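Local coordinates for protein aryl acylamidase (bacterium CSBL00001, PDB 4YJ6) that probably hydrolyses the amide bond of aryl acylamides, as an aryl acylamidase of the amidase signature enzyme family, at residues A[177-188]-A[220-229]; A[193-204]-A[436-447]. All coordinates share one frame; numbering follows the deposited sequence.

Contact 1: residues A[177-188]-A[220-229]; sequences PVAGGTDGGGSI and PYLYEGPITR. With PO4 (phosphate ion), chain B.
I188 sets its CD1 methyl against the backbone of strand 223-228, 3.4 Å from G225 N, while its CG2 meets P226 O and the side chain of I227. Its CG1 stands beside the backbone N (chi1 -75°), which lays CD1 on G225 and CG1 over G181. Both are glycines, and a side chain on either would press into the isoleucine carbons lying there. Shortening I188 to an alanine would probably open a gap over G225 and leave I227 without its isoleucine neighbour.

Beneath, the strands run antiparallel. G181 N reaches G225 O nearly along the C=O axis at 2.9 Å, and the return bond meets G181 O from above its plane. A water joins that same oxygen to E224 OE1, whose carboxylate is also held by Y116.

D183 and Y223 close the paired region, carboxylate and ring planes 80° apart, with D183 OD1 4.0 Å from Y223 CD2. D183 turns back toward its own segment: OD2 accepts I188 N at 3.0 Å, and OD1 has a salt bridge to R189 and a bond from N437. The carboxylate thus spans turn 184-187 to I188 N, with G186 N weakly bonded to OD1. L222 CD2 packs on G184 CA, and a CB there would hit that methyl.

A phosphate, probably from crystallisation, places O3 in this turn, 2.8 Å from G184 N, 2.9 Å from G185 N and 2.6 Å from S187 OG. Backbone N-H groups converging on one anionic oxygen beside a serine hydroxyl are consistent with an oxyanion-binding site, as in the glycine- and serine-rich signature of amidases.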
loop_
_atom_site.group_PDB
_atom_site.type_symbol
_atom_site.label_atom_id
_atom_site.label_comp_id
_atom_site.label_asym_id
_atom_site.label_seq_id
_atom_site.Cartn_x
_atom_site.Cartn_y
_atom_site.Cartn_z
ATOM N N PRO A 177 13.492 5.425 1.924
ATOM C CA PRO A 177 12.942 5.066 3.249
ATOM C C PRO A 177 11.418 5.032 3.284
ATOM O O PRO A 177 10.852 4.427 4.183
ATOM C CB PRO A 177 13.465 6.179 4.172
ATOM C CG PRO A 177 13.645 7.376 3.213
ATOM C CD PRO A 177 14.084 6.778 1.913
ATOM N N VAL A 178 10.765 5.638 2.306
ATOM C CA VAL A 178 9.290 5.672 2.276
ATOM C C VAL A 178 8.898 5.680 0.806
ATOM O O VAL A 178 9.618 6.238 -0.044
ATOM C CB VAL A 178 8.713 6.917 3.017
ATOM C CG1 VAL A 178 9.317 8.220 2.456
ATOM C CG2 VAL A 178 7.152 6.943 2.910
ATOM N N ALA A 179 7.793 5.020 0.462
ATOM C CA ALA A 179 7.272 5.073 -0.907
ATOM C C ALA A 179 5.743 5.129 -0.833
ATOM O O ALA A 179 5.153 4.617 0.119
ATOM C CB ALA A 179 7.739 3.849 -1.727
ATOM N N GLY A 180 5.109 5.727 -1.828
ATOM C CA GLY A 180 3.662 5.845 -1.811
ATOM C C GLY A 180 2.946 4.605 -2.340
ATOM O O GLY A 180 3.292 4.053 -3.386
ATOM N N GLY A 181 1.939 4.175 -1.602
ATOM C CA GLY A 181 1.100 3.083 -2.039
ATOM C C GLY A 181 -0.336 3.556 -2.165
ATOM O O GLY A 181 -0.712 4.645 -1.702
ATOM N N THR A 182 -1.138 2.758 -2.857
ATOM C CA THR A 182 -2.575 3.015 -2.884
ATOM C C THR A 182 -3.261 1.712 -2.553
ATOM O O THR A 182 -2.655 0.634 -2.675
ATOM C CB THR A 182 -3.069 3.556 -4.245
ATOM O OG1 THR A 182 -2.988 2.555 -5.273
ATOM C CG2 THR A 182 -2.220 4.793 -4.653
ATOM N N ASP A 183 -4.522 1.796 -2.129
ATOM C CA ASP A 183 -5.128 0.610 -1.477
ATOM C C ASP A 183 -6.656 0.639 -1.685
ATOM O O ASP A 183 -7.332 1.533 -1.158
ATOM C CB ASP A 183 -4.736 0.726 0.022
ATOM C CG ASP A 183 -5.106 -0.492 0.878
ATOM O OD1 ASP A 183 -6.243 -1.001 0.828
ATOM O OD2 ASP A 183 -4.212 -0.914 1.648
ATOM N N GLY A 184 -7.179 -0.323 -2.463
ATOM C CA GLY A 184 -8.606 -0.465 -2.728
ATOM C C GLY A 184 -9.061 -1.867 -2.249
ATOM O O GLY A 184 -10.252 -2.055 -1.989
ATOM N N GLY A 185 -8.118 -2.800 -2.119
ATOM C CA GLY A 185 -8.407 -4.140 -1.569
ATOM C C GLY A 185 -7.279 -4.591 -0.663
ATOM O O GLY A 185 -7.195 -5.745 -0.282
ATOM N N GLY A 186 -6.400 -3.660 -0.295
ATOM C CA GLY A 186 -5.314 -4.009 0.586
ATOM C C GLY A 186 -3.936 -3.551 0.134
ATOM O O GLY A 186 -2.957 -3.850 0.800
ATOM N N SER A 187 -3.846 -2.786 -0.946
ATOM C CA SER A 187 -2.563 -2.716 -1.639
ATOM C C SER A 187 -1.446 -1.847 -1.068
ATOM O O SER A 187 -0.356 -1.844 -1.617
ATOM C CB SER A 187 -2.816 -2.384 -3.099
ATOM O OG SER A 187 -3.437 -3.529 -3.697
ATOM N N ILE A 188 -1.681 -1.128 0.030
ATOM C CA ILE A 188 -0.572 -0.577 0.810
ATOM C C ILE A 188 0.019 -1.695 1.674
ATOM O O ILE A 188 1.221 -1.720 1.975
ATOM C CB ILE A 188 -1.100 0.543 1.730
ATOM C CG1 ILE A 188 -1.390 1.797 0.887
ATOM C CG2 ILE A 188 -0.094 0.899 2.847
ATOM C CD1 ILE A 188 -2.359 2.737 1.612
ATOM N N PRO A 220 -15.111 0.261 -3.449
ATOM C CA PRO A 220 -14.753 0.226 -2.017
ATOM C C PRO A 220 -14.046 1.514 -1.606
ATOM O O PRO A 220 -13.725 2.383 -2.444
ATOM C CB PRO A 220 -13.752 -0.928 -1.924
ATOM C CG PRO A 220 -13.627 -1.504 -3.292
ATOM C CD PRO A 220 -14.207 -0.543 -4.281
ATOM N N TYR A 221 -13.785 1.654 -0.317
ATOM C CA TYR A 221 -12.963 2.783 0.106
ATOM C C TYR A 221 -11.555 2.665 -0.509
ATOM O O TYR A 221 -10.949 1.594 -0.475
ATOM C CB TYR A 221 -12.851 2.782 1.632
ATOM C CG TYR A 221 -14.095 3.128 2.410
ATOM C CD1 TYR A 221 -14.800 4.295 2.156
ATOM C CD2 TYR A 221 -14.547 2.293 3.440
ATOM C CE1 TYR A 221 -15.921 4.634 2.910
ATOM C CE2 TYR A 221 -15.656 2.642 4.208
ATOM C CZ TYR A 221 -16.334 3.813 3.929
ATOM O OH TYR A 221 -17.417 4.174 4.689
ATOM N N LEU A 222 -11.015 3.792 -0.979
ATOM C CA LEU A 222 -9.683 3.835 -1.586
ATOM C C LEU A 222 -8.815 4.761 -0.750
ATOM O O LEU A 222 -9.283 5.828 -0.307
ATOM C CB LEU A 222 -9.743 4.436 -3.001
ATOM C CG LEU A 222 -10.774 3.771 -3.934
ATOM C CD1 LEU A 222 -10.761 4.472 -5.340
ATOM C CD2 LEU A 222 -10.457 2.277 -4.093
ATOM N N TYR A 223 -7.558 4.377 -0.570
ATOM C CA TYR A 223 -6.650 5.121 0.279
ATOM C C TYR A 223 -5.288 5.311 -0.368
ATOM O O TYR A 223 -4.807 4.431 -1.104
ATOM C CB TYR A 223 -6.356 4.281 1.527
ATOM C CG TYR A 223 -7.560 3.707 2.240
ATOM C CD1 TYR A 223 -8.297 4.506 3.144
ATOM C CD2 TYR A 223 -7.945 2.379 2.052
ATOM C CE1 TYR A 223 -9.391 3.988 3.841
ATOM C CE2 TYR A 223 -9.070 1.850 2.770
ATOM C CZ TYR A 223 -9.767 2.676 3.639
ATOM O OH TYR A 223 -10.831 2.185 4.361
ATOM N N GLU A 224 -4.633 6.438 -0.065
ATOM C CA GLU A 224 -3.184 6.557 -0.299
ATOM C C GLU A 224 -2.469 6.554 1.037
ATOM O O GLU A 224 -2.990 7.076 2.037
ATOM C CB GLU A 224 -2.865 7.864 -1.049
ATOM C CG GLU A 224 -3.560 7.911 -2.446
ATOM C CD GLU A 224 -2.899 8.829 -3.456
ATOM O OE1 GLU A 224 -1.666 9.022 -3.425
ATOM O OE2 GLU A 224 -3.656 9.363 -4.306
ATOM N N GLY A 225 -1.285 5.960 1.081
ATOM C CA GLY A 225 -0.537 5.941 2.329
ATOM C C GLY A 225 0.877 5.437 2.114
ATOM O O GLY A 225 1.226 5.008 1.030
ATOM N N PRO A 226 1.685 5.492 3.171
ATOM C CA PRO A 226 3.113 5.193 3.104
ATOM C C PRO A 226 3.455 3.724 3.363
ATOM O O PRO A 226 2.789 3.062 4.166
ATOM C CB PRO A 226 3.684 6.064 4.213
ATOM C CG PRO A 226 2.610 6.008 5.277
ATOM C CD PRO A 226 1.287 5.989 4.492
ATOM N N ILE A 227 4.508 3.261 2.687
ATOM C CA ILE A 227 5.196 2.024 3.052
ATOM C C ILE A 227 6.598 2.414 3.525
ATOM O O ILE A 227 7.275 3.164 2.844
ATOM C CB ILE A 227 5.254 1.079 1.843
ATOM C CG1 ILE A 227 3.827 0.699 1.442
ATOM C CG2 ILE A 227 6.123 -0.209 2.155
ATOM C CD1 ILE A 227 3.723 -0.088 0.121
ATOM N N THR A 228 7.003 1.948 4.709
ATOM C CA THR A 228 8.275 2.377 5.315
ATOM C C THR A 228 8.963 1.171 5.967
ATOM O O THR A 228 8.419 0.079 5.984
ATOM C CB THR A 228 8.044 3.403 6.440
ATOM O OG1 THR A 228 7.190 2.828 7.439
ATOM C CG2 THR A 228 7.388 4.680 5.903
ATOM N N ARG A 229 10.150 1.373 6.536
ATOM C CA ARG A 229 10.797 0.302 7.297
ATOM C C ARG A 229 10.600 0.511 8.781
ATOM O O ARG A 229 10.778 -0.437 9.553
ATOM C CB ARG A 229 12.310 0.214 6.998
ATOM C CG ARG A 229 12.603 -0.268 5.551
ATOM C CD ARG A 229 14.099 -0.462 5.256
ATOM N NE ARG A 229 14.816 0.796 5.403
ATOM C CZ ARG A 229 14.917 1.724 4.446
ATOM N NH1 ARG A 229 14.423 1.522 3.225
ATOM N NH2 ARG A 229 15.555 2.846 4.721
HETATM P P PO4 B . -6.046 -2.271 -5.163
HETATM O O1 PO4 B . -6.106 -3.707 -5.720
HETATM O O2 PO4 B . -7.424 -1.710 -5.419
HETATM O O3 PO4 B . -5.758 -2.365 -3.704
HETATM O O4 PO4 B . -5.028 -1.418 -5.879
HETATM O O HOH W 1 11.853 3.681 6.656
HETATM O O HOH W 2 0.343 7.004 -2.803
#

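Contact 2: residues A[193-204]-A[436-447]; sequences AWTNTYGFQPSI and TNFSGHPSASVP
Q201 reaches across S443 toward the turn and helix before strand 443-447, the chain bent at chi2 (-108°), and uses both ends of its amide. The hydroxyls of S443 and T436 donate to Q201 OE1 from opposite faces of the amide plane, each at 2.7 Å. NE2 gives one hydrogen to H441 O (2.9 Å), nearly in its own amide plane, and another to P202 O, so the buried amide is gripped by four bonds and its rotation fixed.

On the other face of the sheet, Y198 and V446 lie side by side, with V446 CG1 at the tyrosine ring's edge, 3.5 Å from CE1. A444 CB touches both aromatics, 3.4 Å from Y198 OH and 3.8 Å from F200 CD1, and the Y198 hydroxyl, bonded to S474, lies in the plane of the F200 ring at its edge. N196, the positive-phi residue of the Schellman motif after helix 190-195, crosses P447 at about a right angle, OD1 3.3 Å from CB; its ND2 bonds to W483 O.

The antiparallel pairs G199-S445 and Q201-S443 join two inner strands of the large mixed sheet. Helix 231-241 packs on Y198 and F200, whereas helices 190-195 and 434-439 adjoin the face carrying Q201 and S445.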
loop_
_atom_site.group_PDB
_atom_site.type_symbol
_atom_site.label_atom_id
_atom_site.label_comp_id
_atom_site.label_asym_id
_atom_site.label_seq_id
_atom_site.Cartn_x
_atom_site.Cartn_y
_atom_site.Cartn_z
ATOM N N ALA A 193 3.404 -6.771 3.689
ATOM C CA ALA A 193 3.407 -8.075 4.385
ATOM C C ALA A 193 4.420 -9.016 3.725
ATOM O O ALA A 193 5.177 -9.713 4.408
ATOM C CB ALA A 193 2.005 -8.696 4.329
ATOM N N TRP A 194 4.414 -9.072 2.397
ATOM C CA TRP A 194 5.358 -9.984 1.726
ATOM C C TRP A 194 6.809 -9.494 1.674
ATOM O O TRP A 194 7.656 -10.230 1.195
ATOM C CB TRP A 194 4.889 -10.255 0.294
ATOM C CG TRP A 194 3.794 -11.291 0.179
ATOM C CD1 TRP A 194 3.168 -11.956 1.205
ATOM C CD2 TRP A 194 3.204 -11.777 -1.035
ATOM N NE1 TRP A 194 2.227 -12.824 0.692
ATOM C CE2 TRP A 194 2.234 -12.748 -0.669
ATOM C CE3 TRP A 194 3.421 -11.515 -2.397
ATOM C CZ2 TRP A 194 1.459 -13.424 -1.609
ATOM C CZ3 TRP A 194 2.647 -12.194 -3.342
ATOM C CH2 TRP A 194 1.669 -13.132 -2.932
ATOM N N THR A 195 7.094 -8.259 2.096
ATOM C CA THR A 195 8.462 -7.703 1.985
ATOM C C THR A 195 9.047 -7.190 3.298
ATOM O O THR A 195 10.057 -6.481 3.292
ATOM C CB THR A 195 8.532 -6.548 0.948
ATOM O OG1 THR A 195 7.630 -5.522 1.356
ATOM C CG2 THR A 195 8.162 -7.046 -0.425
ATOM N N ASN A 196 8.451 -7.559 4.431
ATOM C CA ASN A 196 9.018 -7.174 5.731
ATOM C C ASN A 196 9.030 -5.657 5.873
ATOM O O ASN A 196 9.924 -5.115 6.491
ATOM C CB ASN A 196 10.480 -7.715 5.906
ATOM C CG ASN A 196 10.930 -7.734 7.341
ATOM O OD1 ASN A 196 10.317 -8.404 8.169
ATOM N ND2 ASN A 196 12.022 -7.033 7.646
ATOM N N THR A 197 8.041 -4.977 5.289
ATOM C CA THR A 197 7.928 -3.539 5.490
ATOM C C THR A 197 6.619 -3.173 6.179
ATOM O O THR A 197 5.724 -4.006 6.335
ATOM C CB THR A 197 8.098 -2.791 4.173
ATOM O OG1 THR A 197 7.234 -3.352 3.174
ATOM C CG2 THR A 197 9.576 -2.914 3.690
ATOM N N TYR A 198 6.564 -1.938 6.671
ATOM C CA TYR A 198 5.395 -1.475 7.411
ATOM C C TYR A 198 4.489 -0.700 6.471
ATOM O O TYR A 198 4.917 0.282 5.852
ATOM C CB TYR A 198 5.883 -0.601 8.544
ATOM C CG TYR A 198 4.767 -0.039 9.417
ATOM C CD1 TYR A 198 4.045 -0.874 10.282
ATOM C CD2 TYR A 198 4.442 1.314 9.382
ATOM C CE1 TYR A 198 3.052 -0.363 11.097
ATOM C CE2 TYR A 198 3.435 1.834 10.179
ATOM C CZ TYR A 198 2.742 0.994 11.028
ATOM O OH TYR A 198 1.761 1.508 11.813
ATOM N N GLY A 199 3.236 -1.128 6.348
ATOM C CA GLY A 199 2.326 -0.491 5.409
ATOM C C GLY A 199 1.179 0.107 6.189
ATOM O O GLY A 199 0.443 -0.642 6.840
ATOM N N PHE A 200 0.988 1.431 6.097
ATOM C CA PHE A 200 -0.038 2.108 6.900
ATOM C C PHE A 200 -1.225 2.545 6.033
ATOM O O PHE A 200 -1.053 3.416 5.159
ATOM C CB PHE A 200 0.523 3.354 7.628
ATOM C CG PHE A 200 -0.426 3.876 8.673
ATOM C CD1 PHE A 200 -0.374 3.375 9.968
ATOM C CD2 PHE A 200 -1.392 4.810 8.358
ATOM C CE1 PHE A 200 -1.264 3.811 10.947
ATOM C CE2 PHE A 200 -2.288 5.262 9.324
ATOM C CZ PHE A 200 -2.234 4.740 10.618
ATOM N N GLN A 201 -2.402 1.956 6.282
ATOM C CA GLN A 201 -3.645 2.279 5.557
ATOM C C GLN A 201 -4.521 3.146 6.480
ATOM O O GLN A 201 -5.089 2.648 7.463
ATOM C CB GLN A 201 -4.377 0.982 5.126
ATOM C CG GLN A 201 -5.811 1.228 4.542
ATOM C CD GLN A 201 -6.862 0.766 5.521
ATOM O OE1 GLN A 201 -6.860 -0.406 5.921
ATOM N NE2 GLN A 201 -7.744 1.668 5.944
ATOM N N PRO A 202 -4.627 4.437 6.173
ATOM C CA PRO A 202 -5.312 5.345 7.108
ATOM C C PRO A 202 -6.822 5.169 7.128
ATOM O O PRO A 202 -7.408 4.573 6.208
ATOM C CB PRO A 202 -4.986 6.773 6.546
ATOM C CG PRO A 202 -4.066 6.576 5.405
ATOM C CD PRO A 202 -4.147 5.125 4.962
ATOM N N SER A 203 -7.465 5.734 8.156
ATOM C CA SER A 203 -8.923 5.774 8.214
ATOM C C SER A 203 -9.473 6.423 6.962
ATOM O O SER A 203 -8.868 7.369 6.460
ATOM C CB SER A 203 -9.355 6.656 9.408
ATOM O OG SER A 203 -8.948 6.058 10.631
ATOM N N ILE A 204 -10.675 6.030 6.523
ATOM C CA ILE A 204 -11.267 6.762 5.406
ATOM C C ILE A 204 -11.416 8.258 5.802
ATOM O O ILE A 204 -11.839 8.612 6.912
ATOM C CB ILE A 204 -12.610 6.095 4.916
ATOM C CG1 ILE A 204 -13.168 6.852 3.688
ATOM C CG2 ILE A 204 -13.680 6.096 6.055
ATOM C CD1 ILE A 204 -12.242 6.766 2.381
ATOM N N THR A 436 -11.189 -4.005 5.266
ATOM C CA THR A 436 -11.209 -2.597 5.703
ATOM C C THR A 436 -11.433 -1.646 4.532
ATOM O O THR A 436 -11.733 -0.476 4.738
ATOM C CB THR A 436 -9.908 -2.174 6.415
ATOM O OG1 THR A 436 -8.826 -2.225 5.488
ATOM C CG2 THR A 436 -9.609 -3.121 7.585
ATOM N N ASN A 437 -11.307 -2.123 3.299
ATOM C CA ASN A 437 -11.801 -1.321 2.172
ATOM C C ASN A 437 -13.333 -1.362 2.129
ATOM O O ASN A 437 -13.962 -0.457 1.632
ATOM C CB ASN A 437 -11.209 -1.808 0.841
ATOM C CG ASN A 437 -9.703 -1.772 0.862
ATOM O OD1 ASN A 437 -9.072 -2.774 1.180
ATOM N ND2 ASN A 437 -9.116 -0.614 0.555
ATOM N N PHE A 438 -13.938 -2.435 2.644
ATOM C CA PHE A 438 -15.385 -2.388 2.865
ATOM C C PHE A 438 -15.743 -1.488 4.047
ATOM O O PHE A 438 -16.718 -0.733 3.983
ATOM C CB PHE A 438 -15.930 -3.781 3.214
ATOM C CG PHE A 438 -15.970 -4.730 2.053
ATOM C CD1 PHE A 438 -15.986 -4.276 0.744
ATOM C CD2 PHE A 438 -16.079 -6.095 2.298
ATOM C CE1 PHE A 438 -16.057 -5.212 -0.334
ATOM C CE2 PHE A 438 -16.166 -7.010 1.251
ATOM C CZ PHE A 438 -16.163 -6.573 -0.056
ATOM N N SER A 439 -14.959 -1.554 5.130
ATOM C CA SER A 439 -15.418 -0.989 6.395
ATOM C C SER A 439 -14.894 0.380 6.812
ATOM O O SER A 439 -15.569 1.062 7.601
ATOM C CB SER A 439 -15.153 -1.988 7.542
ATOM O OG SER A 439 -13.771 -2.009 7.879
ATOM N N GLY A 440 -13.715 0.769 6.298
ATOM C CA GLY A 440 -13.219 2.128 6.472
ATOM C C GLY A 440 -12.268 2.284 7.653
ATOM O O GLY A 440 -11.726 3.352 7.874
ATOM N N HIS A 441 -12.042 1.213 8.400
ATOM C CA HIS A 441 -11.163 1.255 9.585
ATOM C C HIS A 441 -9.717 1.404 9.197
ATOM O O HIS A 441 -9.305 0.842 8.204
ATOM C CB HIS A 441 -11.318 -0.078 10.346
ATOM C CG HIS A 441 -12.678 -0.261 10.917
ATOM N ND1 HIS A 441 -13.786 -0.561 10.140
ATOM C CD2 HIS A 441 -13.130 -0.128 12.189
ATOM C CE1 HIS A 441 -14.849 -0.604 10.916
ATOM N NE2 HIS A 441 -14.485 -0.333 12.161
ATOM N N PRO A 442 -8.937 2.151 9.983
ATOM C CA PRO A 442 -7.496 2.242 9.744
ATOM C C PRO A 442 -6.812 0.892 10.079
ATOM O O PRO A 442 -7.251 0.247 11.025
ATOM C CB PRO A 442 -7.052 3.303 10.753
ATOM C CG PRO A 442 -8.037 3.154 11.950
ATOM C CD PRO A 442 -9.366 2.878 11.203
ATOM N N SER A 443 -5.761 0.509 9.360
ATOM C CA SER A 443 -5.029 -0.689 9.721
ATOM C C SER A 443 -3.606 -0.585 9.191
ATOM O O SER A 443 -3.344 0.175 8.260
ATOM C CB SER A 443 -5.719 -1.949 9.151
ATOM O OG SER A 443 -5.666 -1.994 7.725
ATOM N N ALA A 444 -2.700 -1.360 9.774
ATOM C CA ALA A 444 -1.331 -1.360 9.268
ATOM C C ALA A 444 -0.817 -2.784 9.277
ATOM O O ALA A 444 -1.119 -3.542 10.185
ATOM C CB ALA A 444 -0.439 -0.463 10.142
ATOM N N SER A 445 -0.041 -3.134 8.262
ATOM C CA SER A 445 0.642 -4.419 8.261
ATOM C C SER A 445 2.007 -4.247 8.939
ATOM O O SER A 445 2.825 -3.454 8.479
ATOM C CB SER A 445 0.819 -4.967 6.854
ATOM O OG SER A 445 1.435 -6.265 6.933
ATOM N N VAL A 446 2.235 -5.004 10.016
ATOM C CA VAL A 446 3.525 -5.037 10.711
ATOM C C VAL A 446 4.266 -6.353 10.424
ATOM O O VAL A 446 3.688 -7.436 10.511
ATOM C CB VAL A 446 3.406 -4.877 12.268
ATOM C CG1 VAL A 446 2.876 -3.487 12.611
ATOM C CG2 VAL A 446 2.489 -5.935 12.917
ATOM N N PRO A 447 5.559 -6.269 10.128
ATOM C CA PRO A 447 6.308 -7.500 9.853
ATOM C C PRO A 447 6.295 -8.390 11.079
ATOM O O PRO A 447 6.673 -7.941 12.158
ATOM C CB PRO A 447 7.739 -6.966 9.577
ATOM C CG PRO A 447 7.474 -5.589 8.915
ATOM C CD PRO A 447 6.281 -5.047 9.696
HETATM O O HOH W 3 4.170 -6.310 7.196
#

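Overall arrangement
From the N terminus, strand 178-183 and its phosphate-binding turn lead into helix 190-195 and strand 198-201, after which the chain returns as strand 223-228. Contact 1 there closes a loop of 31 residues. Contact 2 starts within that loop, at 193-204, and waits for 436-447, 231 residues later, so the two contacts cross. In the sheet, strand 223-228 lies between 178-183 and 198-201, bonded to the latter through T228 with Y198 and P226 with F200, so four strands run side by side in the order 178-183, 223-228, 198-201, 443-451. Y223 OH, bonded to T436 O, also ties contact 1 to helix 434-439, and N437 packs against G184 and G185.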